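PDB 1T3Q: quinoline 2-oxidoreductase small subunit from Pseudomonas putida, which carries the two [2Fe-2S] clusters of the molybdenum hydroxylase quinoline 2-oxidoreductase and probably relays electrons from the molybdenum centre to FAD. Local coordinates for the interface of chains A and B, the interface of chains B and C and the interface of chains A and C. Residues are numbered along the deposited sequence; one frame, centred on the assembly and turned at random. Chains: chain A, quinoline 2-oxidoreductase small subunit; chain B, quinoline 2-oxidoreductase large subunit; chain C, quinoline 2-oxidoreductase medium subunit.

Contact 1: the interface of chains A and B. Residues chain A 130, 134, 145, 148; chain B 680, 720-722.
A:Glu148 and B:Arg680, with A:Arg130 and A:Arg134 facing B:Asp721, form a charged patch between the iron-sulfur subunit and the molybdenum subunit, a member of the xanthine dehydrogenase family. The salt bridges fall into two groups. At B:Asp721, carboxylate oxygen OD1 takes the guanidinium nitrogen NH2 of A:Arg130 at 2.9 Å and, from the opposite face of the carboxylate, NH2 of A:Arg134 at 2.8 Å. A:Arg130 comes tip to tip on the syn side, 34° out of the plane, whereas A:Arg134 approaches from above it, with OD1 lying in the guanidinium plane of A:Arg134. At A:Glu148, oxygen OE2 receives NE of B:Arg680 at 2.8 Å from above the carboxylate, and the two flat groups stand 80° apart.

The backbone bond to the same oxygen enters from the other face: B:Ile722 N reaches A:Glu148 OE2 at 2.8 Å and is nearly straight, 173° at the hydrogen. The glutamate arrives there extended, its CG anti to the backbone N. B:Arg680 is itself steadied within its chain by NH1 donating to B:Ile722 O at 3.0 Å. An alanine in place of B:Arg680 would probably leave A:Glu148 OE2 with its carboxylate charge uncompensated on one face.

Waters complete the polar network. One joins NE of both A:Arg130 and A:Arg134 to B:Asp721 OD2; another links A:Arg134 to B:Pro720 O; a third connects A:Glu148 OE1 with B:Ile722 O, 2.7 Å from that carbonyl oxygen.

Contact 2: the interface of chains B and C. Residues chain B 653, 775-776, 779-780; chain C 259-260, 262-263, 266.
B:Glu776 and B:Phe779, on helix 775-783 of the large subunit, press against C:Ser260 and C:Leu263 at the start of helix 261-284 of the medium subunit. The tight part centres on the C:Ser260 hydroxyl. With chi1 at 66°, OG sits between the backbone N and the carbonyl carbon, where it accepts from C:Leu263 N and so caps the helix. It also donates to B:Glu776 OE2 at 2.8 Å, on the syn side and 15° out of the carboxylate plane. C:Ser260 N meets the same OE2 at 3.1 Å, but from above that plane. NH2 of B:Arg780 lies 2.9 Å from C:Ser260 OG, a donor-acceptor pair that can be read as a hydrogen bond. The same NH2 donates to the syn lone pair of B:Glu776 OE1 at 2.9 Å, nearly in the guanidinium plane, which probably helps fix the rotation of the carboxylate.

Beside this polar knot, C:Leu263 and B:Phe779 run past each other in opposite directions, C:Leu263 CD1 3.8 Å from B:Phe779 CB, while C:Leu263 CA lies over one face of the phenyl ring, toward its rim. B:Phe779 in turn supports the arginine, CE2 lying over the centre of the guanidinium of B:Arg780.

The flanks are looser. The salt bridge from B:Arg780 NH1 to C:Asp262 OD1 is weak as a hydrogen bond at 3.1 Å. On another flank, B:Tyr653 OH and C:Ser266 OG stand 3.6 Å apart and are bridged by a water. By gripping a helix start, the site joins the large subunit to the FAD-carrying medium subunit in the deposited assembly.

Contact 3: the interface of chains A and C. Residues chain A 63-66, 117, 120, 136; chain C 103-104, 107.
The side chain of C:Gln103 crosses that of A:Pro64 at about a right angle, its amide carbon CD 3.4 Å from the proline CG. In this first shell the same amide is surrounded by small-subunit groups: OE1 comes 3.6 Å from the methyl CG1 of A:Val136, and A:Ser120 OG and the A:Thr117 methyl CG2 lie nearby. The glutamine gets this far because it is stretched out, with CG anti to the backbone N (chi1 161°) and chi2 at 180°. C:Ala104 offers its methyl CB to the guanidinium NH2 of A:Arg66 at 3.6 Å. C:Asn107 meets A:Ala63 and A:Pro64, but its OD1, as modelled, faces the carbonyl oxygen of A:Pro64, two acceptors together; the orientation of this amide is therefore doubtful, and exchanging its O and N might turn the clash into a hydrogen bond.

Three waters form the next layer. One lies 2.7 Å from NE2 of C:Gln103 and also bonds the hydroxyl OG1 of A:Thr117, bridging the two. A second connects C:Gln103 N, at 2.9 Å, with A:Val136 O. The third lies 2.9 Å from A:Arg66 N, in an almost perfectly straight bond, and reaches C:Ala104 O.

Farther out, strand 63-66 presents the proline, and helices 111-124 and 130-136 wall the glutamine tip. A:Arg66 itself lines the pocket of the first [2Fe-2S] cluster, and the chain continues to A:Cys68 and to A:Leu69 of the FAD pocket, so the contact probably helps keep that cluster beside the flavin.

Contact 4: the interface of chains A and B. Residues chain A 103, 106, 144-145; chain B 507, 674, 677-678, 681.
A:Gln106 reaches over B:Gly677 and B:Gln678 of helix 672-692, just before A:Cys107 in the CXXC...CXC motif that also includes A:Cys144. It belongs to the binding site of the second [2Fe-2S] cluster, the one nearer the molybdenum cofactor in the xanthine dehydrogenase family, so the contact seats that cluster's loop on the large subunit. CB touches the carbonyl oxygen of B:Gly507 at 3.3 Å, and CG stays near that oxygen at 3.7 Å. Beyond CG the chain is extended (chi2 -178°), which carries the amide across to the helix. CD lies 3.7 Å from B:Gln678 NE2. At the tip the two branches part: NE2 gives a weak hydrogen bond to B:Gly677 O at 3.1 Å, with 142° at the hydrogen. OE1 comes 2.9 Å from B:Gln678 NE2, yet the N-H points away, so this pair is a close polar approach and no hydrogen bond. The amide planes of the two glutamines are turned 48° to one another. An alanine in place of A:Gln106 would probably leave B:Gly677 O without this donor and open a gap over the helix.

The N-H of B:Gln678 NE2 is directed instead at a water, in a fairly straight bond. That water also lies at the edge of the A:His103 imidazole, in its plane, 2.9 Å from NE2, and meets B:Ile674 O at 2.6 Å. It thus ties the histidine to two positions one turn apart on the helix. The ring's CD2 rests on B:Gly677 CA at 3.9 Å.

Contact 1: the interface of chains A and B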
loop_
_atom_site.group_PDB
_atom_site.type_symbol
_atom_site.label_atom_id
_atom_site.label_comp_id
_atom_site.label_asym_id
_atom_site.label_seq_id
_atom_site.Cartn_x
_atom_site.Cartn_y
_atom_site.Cartn_z
ATOM N N ARG A 130 -19.681 6.956 38.824
ATOM C CA ARG A 130 -19.317 5.745 38.100
ATOM C C ARG A 130 -20.585 4.988 37.704
ATOM O O ARG A 130 -20.677 4.464 36.596
ATOM C CB ARG A 130 -18.409 4.854 38.960
ATOM C CG ARG A 130 -17.031 5.447 39.216
ATOM C CD ARG A 130 -16.152 4.496 40.024
ATOM N NE ARG A 130 -15.789 3.304 39.260
ATOM C CZ ARG A 130 -14.790 3.248 38.386
ATOM N NH1 ARG A 130 -14.041 4.320 38.163
ATOM N NH2 ARG A 130 -14.544 2.121 37.727
ATOM N N ARG A 134 -21.737 3.882 33.960
ATOM C CA ARG A 134 -22.008 2.495 33.592
ATOM C C ARG A 134 -23.414 2.357 33.011
ATOM O O ARG A 134 -23.635 1.587 32.076
ATOM C CB ARG A 134 -21.836 1.568 34.802
ATOM C CG ARG A 134 -20.368 1.266 35.140
ATOM C CD ARG A 134 -20.243 0.379 36.375
ATOM N NE ARG A 134 -18.854 0.069 36.722
ATOM C CZ ARG A 134 -18.110 -0.851 36.113
ATOM N NH1 ARG A 134 -18.612 -1.563 35.114
ATOM N NH2 ARG A 134 -16.865 -1.068 36.510
ATOM N N THR A 145 -11.799 -4.972 26.950
ATOM C CA THR A 145 -11.416 -4.348 28.218
ATOM C C THR A 145 -12.034 -4.679 29.560
ATOM O O THR A 145 -11.397 -4.448 30.593
ATOM C CB THR A 145 -11.503 -2.807 28.072
ATOM O OG1 THR A 145 -12.876 -2.407 28.060
ATOM C CG2 THR A 145 -10.861 -2.359 26.782
ATOM N N GLU A 148 -14.044 -1.554 33.113
ATOM C CA GLU A 148 -13.608 -0.733 34.238
ATOM C C GLU A 148 -12.759 0.483 33.882
ATOM O O GLU A 148 -13.006 1.579 34.389
ATOM C CB GLU A 148 -12.871 -1.567 35.291
ATOM C CG GLU A 148 -12.481 -0.723 36.505
ATOM C CD GLU A 148 -11.920 -1.527 37.654
ATOM O OE1 GLU A 148 -11.412 -0.901 38.611
ATOM O OE2 GLU A 148 -11.990 -2.773 37.611
ATOM N N ARG B 680 -8.784 -8.085 33.162
ATOM C CA ARG B 680 -10.155 -7.588 33.230
ATOM C C ARG B 680 -10.958 -8.011 32.003
ATOM O O ARG B 680 -12.123 -8.385 32.119
ATOM C CB ARG B 680 -10.167 -6.058 33.387
ATOM C CG ARG B 680 -9.586 -5.601 34.723
ATOM C CD ARG B 680 -9.978 -4.163 35.066
ATOM N NE ARG B 680 -9.634 -3.843 36.454
ATOM C CZ ARG B 680 -8.421 -3.493 36.870
ATOM N NH1 ARG B 680 -8.219 -3.233 38.156
ATOM N NH2 ARG B 680 -7.415 -3.382 36.007
ATOM N N PRO B 720 -18.316 -6.063 37.368
ATOM C CA PRO B 720 -18.041 -5.189 38.513
ATOM C C PRO B 720 -16.629 -4.643 38.424
ATOM O O PRO B 720 -15.882 -4.976 37.500
ATOM C CB PRO B 720 -18.189 -6.136 39.693
ATOM C CG PRO B 720 -17.546 -7.398 39.140
ATOM C CD PRO B 720 -18.147 -7.483 37.739
ATOM N N ASP B 721 -16.257 -3.786 39.369
ATOM C CA ASP B 721 -14.889 -3.299 39.387
ATOM C C ASP B 721 -14.130 -4.535 39.863
ATOM O O ASP B 721 -14.662 -5.335 40.633
ATOM C CB ASP B 721 -14.727 -2.132 40.360
ATOM C CG ASP B 721 -15.398 -0.867 39.851
ATOM O OD1 ASP B 721 -15.154 -0.497 38.683
ATOM O OD2 ASP B 721 -16.167 -0.242 40.608
ATOM N N ILE B 722 -12.900 -4.689 39.395
ATOM C CA ILE B 722 -12.087 -5.856 39.711
ATOM C C ILE B 722 -10.814 -5.517 40.479
ATOM O O ILE B 722 -10.113 -4.563 40.137
ATOM C CB ILE B 722 -11.711 -6.571 38.386
ATOM C CG1 ILE B 722 -12.990 -7.034 37.685
ATOM C CG2 ILE B 722 -10.758 -7.732 38.647
ATOM C CD1 ILE B 722 -12.838 -7.218 36.178
HETATM O O HOH W 1 -15.894 -3.392 35.017
HETATM O O HOH W 2 -17.960 1.121 39.027
HETATM O O HOH W 3 -10.660 -2.033 40.834
#

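Contact 2: the interface of chains B and C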
loop_
_atom_site.group_PDB
_atom_site.type_symbol
_atom_site.label_atom_id
_atom_site.label_comp_id
_atom_site.label_asym_id
_atom_site.label_seq_id
_atom_site.Cartn_x
_atom_site.Cartn_y
_atom_site.Cartn_z
ATOM N N TYR B 653 -34.535 -14.638 40.572
ATOM C CA TYR B 653 -33.429 -15.464 40.093
ATOM C C TYR B 653 -32.405 -14.653 39.312
ATOM O O TYR B 653 -31.600 -15.204 38.563
ATOM C CB TYR B 653 -33.960 -16.607 39.229
ATOM C CG TYR B 653 -35.168 -17.274 39.838
ATOM C CD1 TYR B 653 -36.438 -17.077 39.304
ATOM C CD2 TYR B 653 -35.051 -18.050 40.991
ATOM C CE1 TYR B 653 -37.565 -17.635 39.904
ATOM C CE2 TYR B 653 -36.168 -18.613 41.601
ATOM C CZ TYR B 653 -37.423 -18.400 41.052
ATOM O OH TYR B 653 -38.535 -18.949 41.650
ATOM N N PRO B 775 -31.480 -17.489 34.408
ATOM C CA PRO B 775 -32.535 -17.483 35.426
ATOM C C PRO B 775 -33.399 -18.739 35.296
ATOM O O PRO B 775 -33.904 -19.266 36.288
ATOM C CB PRO B 775 -33.304 -16.186 35.138
ATOM C CG PRO B 775 -32.924 -15.831 33.728
ATOM C CD PRO B 775 -31.481 -16.235 33.639
ATOM N N GLU B 776 -33.560 -19.224 34.067
ATOM C CA GLU B 776 -34.343 -20.436 33.835
ATOM C C GLU B 776 -33.696 -21.611 34.574
ATOM O O GLU B 776 -34.367 -22.352 35.294
ATOM C CB GLU B 776 -34.410 -20.754 32.342
ATOM C CG GLU B 776 -34.968 -22.143 32.019
ATOM C CD GLU B 776 -36.457 -22.270 32.304
ATOM O OE1 GLU B 776 -36.960 -23.415 32.348
ATOM O OE2 GLU B 776 -37.130 -21.231 32.468
ATOM N N PHE B 779 -34.015 -21.163 38.300
ATOM C CA PHE B 779 -35.414 -21.376 38.658
ATOM C C PHE B 779 -35.698 -22.874 38.744
ATOM O O PHE B 779 -36.304 -23.356 39.703
ATOM C CB PHE B 779 -36.314 -20.723 37.594
ATOM C CG PHE B 779 -37.759 -21.149 37.657
ATOM C CD1 PHE B 779 -38.570 -20.776 38.723
ATOM C CD2 PHE B 779 -38.311 -21.914 36.633
ATOM C CE1 PHE B 779 -39.917 -21.160 38.769
ATOM C CE2 PHE B 779 -39.654 -22.301 36.670
ATOM C CZ PHE B 779 -40.458 -21.924 37.738
ATOM N N ARG B 780 -35.245 -23.602 37.732
ATOM C CA ARG B 780 -35.430 -25.045 37.655
ATOM C C ARG B 780 -34.702 -25.773 38.785
ATOM O O ARG B 780 -35.255 -26.677 39.412
ATOM C CB ARG B 780 -34.906 -25.555 36.315
ATOM C CG ARG B 780 -35.934 -26.270 35.469
ATOM C CD ARG B 780 -36.999 -25.328 34.944
ATOM N NE ARG B 780 -38.322 -25.916 35.112
ATOM C CZ ARG B 780 -39.400 -25.572 34.413
ATOM N NH1 ARG B 780 -40.553 -26.172 34.655
ATOM N NH2 ARG B 780 -39.325 -24.647 33.469
ATOM N N GLY C 259 -36.579 -18.074 28.345
ATOM C CA GLY C 259 -37.404 -18.379 29.496
ATOM C C GLY C 259 -38.601 -19.252 29.199
ATOM O O GLY C 259 -39.300 -19.061 28.203
ATOM N N SER C 260 -38.834 -20.218 30.079
ATOM C CA SER C 260 -39.959 -21.130 29.936
ATOM C C SER C 260 -41.234 -20.448 30.412
ATOM O O SER C 260 -41.194 -19.380 31.032
ATOM C CB SER C 260 -39.729 -22.383 30.778
ATOM O OG SER C 260 -39.741 -22.060 32.159
ATOM N N ASP C 262 -43.277 -21.439 32.747
ATOM C CA ASP C 262 -43.259 -21.433 34.203
ATOM C C ASP C 262 -42.404 -20.314 34.779
ATOM O O ASP C 262 -42.791 -19.684 35.761
ATOM C CB ASP C 262 -42.783 -22.790 34.727
ATOM C CG ASP C 262 -43.784 -23.893 34.459
ATOM O OD1 ASP C 262 -43.465 -25.072 34.731
ATOM O OD2 ASP C 262 -44.897 -23.579 33.979
ATOM N N LEU C 263 -41.239 -20.074 34.185
ATOM C CA LEU C 263 -40.369 -19.002 34.655
ATOM C C LEU C 263 -41.106 -17.680 34.460
ATOM O O LEU C 263 -41.181 -16.855 35.370
ATOM C CB LEU C 263 -39.065 -18.977 33.851
ATOM C CG LEU C 263 -38.146 -17.783 34.125
ATOM C CD1 LEU C 263 -37.640 -17.834 35.564
ATOM C CD2 LEU C 263 -36.981 -17.799 33.147
ATOM N N SER C 266 -43.765 -17.173 37.047
ATOM C CA SER C 266 -43.170 -16.907 38.347
ATOM C C SER C 266 -42.675 -15.467 38.396
ATOM O O SER C 266 -42.890 -14.760 39.379
ATOM C CB SER C 266 -42.010 -17.870 38.608
ATOM O OG SER C 266 -41.381 -17.567 39.840
HETATM O O HOH W 4 -40.437 -16.571 42.419
#

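Contact 3: the interface of chains A and C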
loop_
_atom_site.group_PDB
_atom_site.type_symbol
_atom_site.label_atom_id
_atom_site.label_comp_id
_atom_site.label_asym_id
_atom_site.label_seq_id
_atom_site.Cartn_x
_atom_site.Cartn_y
_atom_site.Cartn_z
ATOM N N ALA A 63 -26.657 14.826 19.394
ATOM C CA ALA A 63 -27.205 13.656 20.069
ATOM C C ALA A 63 -26.695 12.327 19.516
ATOM O O ALA A 63 -26.645 12.123 18.308
ATOM C CB ALA A 63 -28.726 13.689 19.994
ATOM N N PRO A 64 -26.315 11.403 20.408
ATOM C CA PRO A 64 -25.822 10.109 19.926
ATOM C C PRO A 64 -26.914 9.287 19.236
ATOM O O PRO A 64 -28.041 9.177 19.728
ATOM C CB PRO A 64 -25.286 9.448 21.199
ATOM C CG PRO A 64 -26.137 10.054 22.282
ATOM C CD PRO A 64 -26.215 11.502 21.875
ATOM N N MET A 65 -26.568 8.723 18.084
ATOM C CA MET A 65 -27.491 7.902 17.305
ATOM C C MET A 65 -26.738 6.770 16.620
ATOM O O MET A 65 -25.544 6.892 16.344
ATOM C CB MET A 65 -28.175 8.739 16.219
ATOM C CG MET A 65 -29.100 9.817 16.739
ATOM S SD MET A 65 -29.924 10.689 15.396
ATOM C CE MET A 65 -30.737 12.020 16.344
ATOM N N ARG A 66 -27.436 5.675 16.340
ATOM C CA ARG A 66 -26.819 4.548 15.644
ATOM C C ARG A 66 -26.815 4.896 14.161
ATOM O O ARG A 66 -27.880 5.026 13.552
ATOM C CB ARG A 66 -27.635 3.267 15.855
ATOM C CG ARG A 66 -27.825 2.845 17.299
ATOM C CD ARG A 66 -26.505 2.588 18.021
ATOM N NE ARG A 66 -26.711 1.661 19.129
ATOM C CZ ARG A 66 -26.191 1.787 20.347
ATOM N NH1 ARG A 66 -26.463 0.872 21.267
ATOM N NH2 ARG A 66 -25.417 2.821 20.653
ATOM N N THR A 117 -20.741 8.346 22.918
ATOM C CA THR A 117 -21.629 8.268 24.068
ATOM C C THR A 117 -21.039 9.028 25.258
ATOM O O THR A 117 -21.753 9.755 25.951
ATOM C CB THR A 117 -21.903 6.804 24.474
ATOM O OG1 THR A 117 -22.508 6.112 23.373
ATOM C CG2 THR A 117 -22.855 6.749 25.665
ATOM N N SER A 120 -21.536 12.769 25.006
ATOM C CA SER A 120 -22.920 13.109 25.306
ATOM C C SER A 120 -23.159 13.175 26.810
ATOM O O SER A 120 -23.817 14.089 27.302
ATOM C CB SER A 120 -23.862 12.078 24.687
ATOM O OG SER A 120 -25.209 12.388 25.000
ATOM N N VAL A 136 -25.330 4.791 31.414
ATOM C CA VAL A 136 -25.434 5.375 30.085
ATOM C C VAL A 136 -24.573 4.652 29.051
ATOM O O VAL A 136 -24.938 4.577 27.879
ATOM C CB VAL A 136 -25.062 6.868 30.111
ATOM C CG1 VAL A 136 -25.305 7.492 28.739
ATOM C CG2 VAL A 136 -25.900 7.584 31.166
ATOM N N GLN C 103 -29.945 5.123 25.330
ATOM C CA GLN C 103 -29.880 6.509 24.888
ATOM C C GLN C 103 -29.950 6.730 23.376
ATOM O O GLN C 103 -30.849 7.411 22.891
ATOM C CB GLN C 103 -28.604 7.145 25.452
ATOM C CG GLN C 103 -28.140 8.408 24.750
ATOM C CD GLN C 103 -26.870 8.967 25.367
ATOM O OE1 GLN C 103 -26.911 9.657 26.387
ATOM N NE2 GLN C 103 -25.731 8.653 24.762
ATOM N N ALA C 104 -28.994 6.161 22.646
ATOM C CA ALA C 104 -28.922 6.314 21.196
ATOM C C ALA C 104 -30.209 5.924 20.475
ATOM O O ALA C 104 -30.678 6.651 19.601
ATOM C CB ALA C 104 -27.751 5.504 20.644
ATOM N N ASN C 107 -33.009 8.317 21.070
ATOM C CA ASN C 107 -32.868 9.601 20.394
ATOM C C ASN C 107 -33.511 9.579 19.011
ATOM O O ASN C 107 -33.712 10.629 18.409
ATOM C CB ASN C 107 -31.391 9.980 20.263
ATOM C CG ASN C 107 -30.811 10.526 21.558
ATOM O OD1 ASN C 107 -29.596 10.532 21.748
ATOM N ND2 ASN C 107 -31.677 10.999 22.447
HETATM O O HOH W 5 -30.272 5.540 17.120
HETATM O O HOH W 6 -25.393 6.590 23.085
HETATM O O HOH W 7 -27.989 4.357 27.397
#

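Contact 4: the interface of chains A and B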
loop_
_atom_site.group_PDB
_atom_site.type_symbol
_atom_site.label_atom_id
_atom_site.label_comp_id
_atom_site.label_asym_id
_atom_site.label_seq_id
_atom_site.Cartn_x
_atom_site.Cartn_y
_atom_site.Cartn_z
ATOM N N HIS A 103 -5.789 3.213 29.825
ATOM C CA HIS A 103 -5.839 1.974 29.042
ATOM C C HIS A 103 -7.304 1.558 28.894
ATOM O O HIS A 103 -7.719 0.482 29.334
ATOM C CB HIS A 103 -5.024 0.868 29.733
ATOM C CG HIS A 103 -4.906 -0.393 28.926
ATOM N ND1 HIS A 103 -4.701 -0.386 27.562
ATOM C CD2 HIS A 103 -4.922 -1.697 29.296
ATOM C CE1 HIS A 103 -4.593 -1.630 27.127
ATOM N NE2 HIS A 103 -4.724 -2.444 28.159
ATOM N N GLN A 106 -8.205 -1.593 23.675
ATOM C CA GLN A 106 -7.287 -2.641 23.304
ATOM C C GLN A 106 -7.274 -2.789 21.780
ATOM O O GLN A 106 -6.385 -2.247 21.098
ATOM C CB GLN A 106 -7.672 -3.942 24.023
ATOM C CG GLN A 106 -7.159 -3.982 25.473
ATOM C CD GLN A 106 -7.454 -5.252 26.259
ATOM O OE1 GLN A 106 -7.312 -6.365 25.758
ATOM N NE2 GLN A 106 -7.842 -5.078 27.522
ATOM N N CYS A 144 -13.016 -6.486 24.660
ATOM C CA CYS A 144 -11.625 -6.528 25.115
ATOM C C CYS A 144 -11.260 -6.111 26.528
ATOM O O CYS A 144 -10.487 -6.793 27.201
ATOM C CB CYS A 144 -10.743 -5.644 24.221
ATOM S SG CYS A 144 -10.613 -6.062 22.496
ATOM N N THR A 145 -11.799 -4.972 26.950
ATOM C CA THR A 145 -11.416 -4.348 28.218
ATOM C C THR A 145 -12.034 -4.679 29.560
ATOM O O THR A 145 -11.397 -4.448 30.593
ATOM C CB THR A 145 -11.503 -2.807 28.072
ATOM O OG1 THR A 145 -12.876 -2.407 28.060
ATOM C CG2 THR A 145 -10.861 -2.359 26.782
ATOM N N GLY B 507 -5.151 -6.476 19.453
ATOM C CA GLY B 507 -5.462 -5.644 20.601
ATOM C C GLY B 507 -4.661 -5.895 21.869
ATOM O O GLY B 507 -4.790 -5.126 22.826
ATOM N N ILE B 674 -0.970 -3.171 30.794
ATOM C CA ILE B 674 -1.503 -4.028 29.739
ATOM C C ILE B 674 -1.926 -5.384 30.288
ATOM O O ILE B 674 -2.964 -5.918 29.899
ATOM C CB ILE B 674 -0.469 -4.176 28.597
ATOM C CG1 ILE B 674 -0.453 -2.880 27.775
ATOM C CG2 ILE B 674 -0.816 -5.371 27.696
ATOM C CD1 ILE B 674 0.654 -2.793 26.755
ATOM N N GLY B 677 -5.180 -5.124 31.912
ATOM C CA GLY B 677 -6.227 -4.965 30.917
ATOM C C GLY B 677 -6.633 -6.345 30.414
ATOM O O GLY B 677 -7.811 -6.624 30.217
ATOM N N GLN B 678 -5.643 -7.216 30.226
ATOM C CA GLN B 678 -5.885 -8.582 29.757
ATOM C C GLN B 678 -6.686 -9.375 30.783
ATOM O O GLN B 678 -7.550 -10.179 30.429
ATOM C CB GLN B 678 -4.553 -9.285 29.488
ATOM C CG GLN B 678 -3.804 -8.742 28.284
ATOM C CD GLN B 678 -4.526 -9.046 26.987
ATOM O OE1 GLN B 678 -4.661 -10.206 26.602
ATOM N NE2 GLN B 678 -5.003 -8.005 26.312
ATOM N N GLY B 681 -10.332 -7.970 30.834
ATOM C CA GLY B 681 -11.029 -8.374 29.621
ATOM C C GLY B 681 -11.431 -9.836 29.683
ATOM O O GLY B 681 -12.549 -10.201 29.307
HETATM O O HOH W 8 -4.273 -5.238 27.716
#

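Contact 1 and contact 4 are neighbours, their C-alpha centres about 12 Å apart; they share A:Thr145 and both use helix 672-692 of the large subunit, so one helix serves charged and cluster-side contacts together. Contact 3 lies about 21 Å from contact 1, yet helix 130-136 takes part in both, joining the large-subunit and medium-subunit faces of the small subunit. Contact 2 stands apart, about 28 Å from contact 1, 33 Å from contact 3 and 35 Å from contact 4, and bypasses the small subunit. Each pair of subunits is therefore directly joined, which probably keeps the cofactors in fixed register.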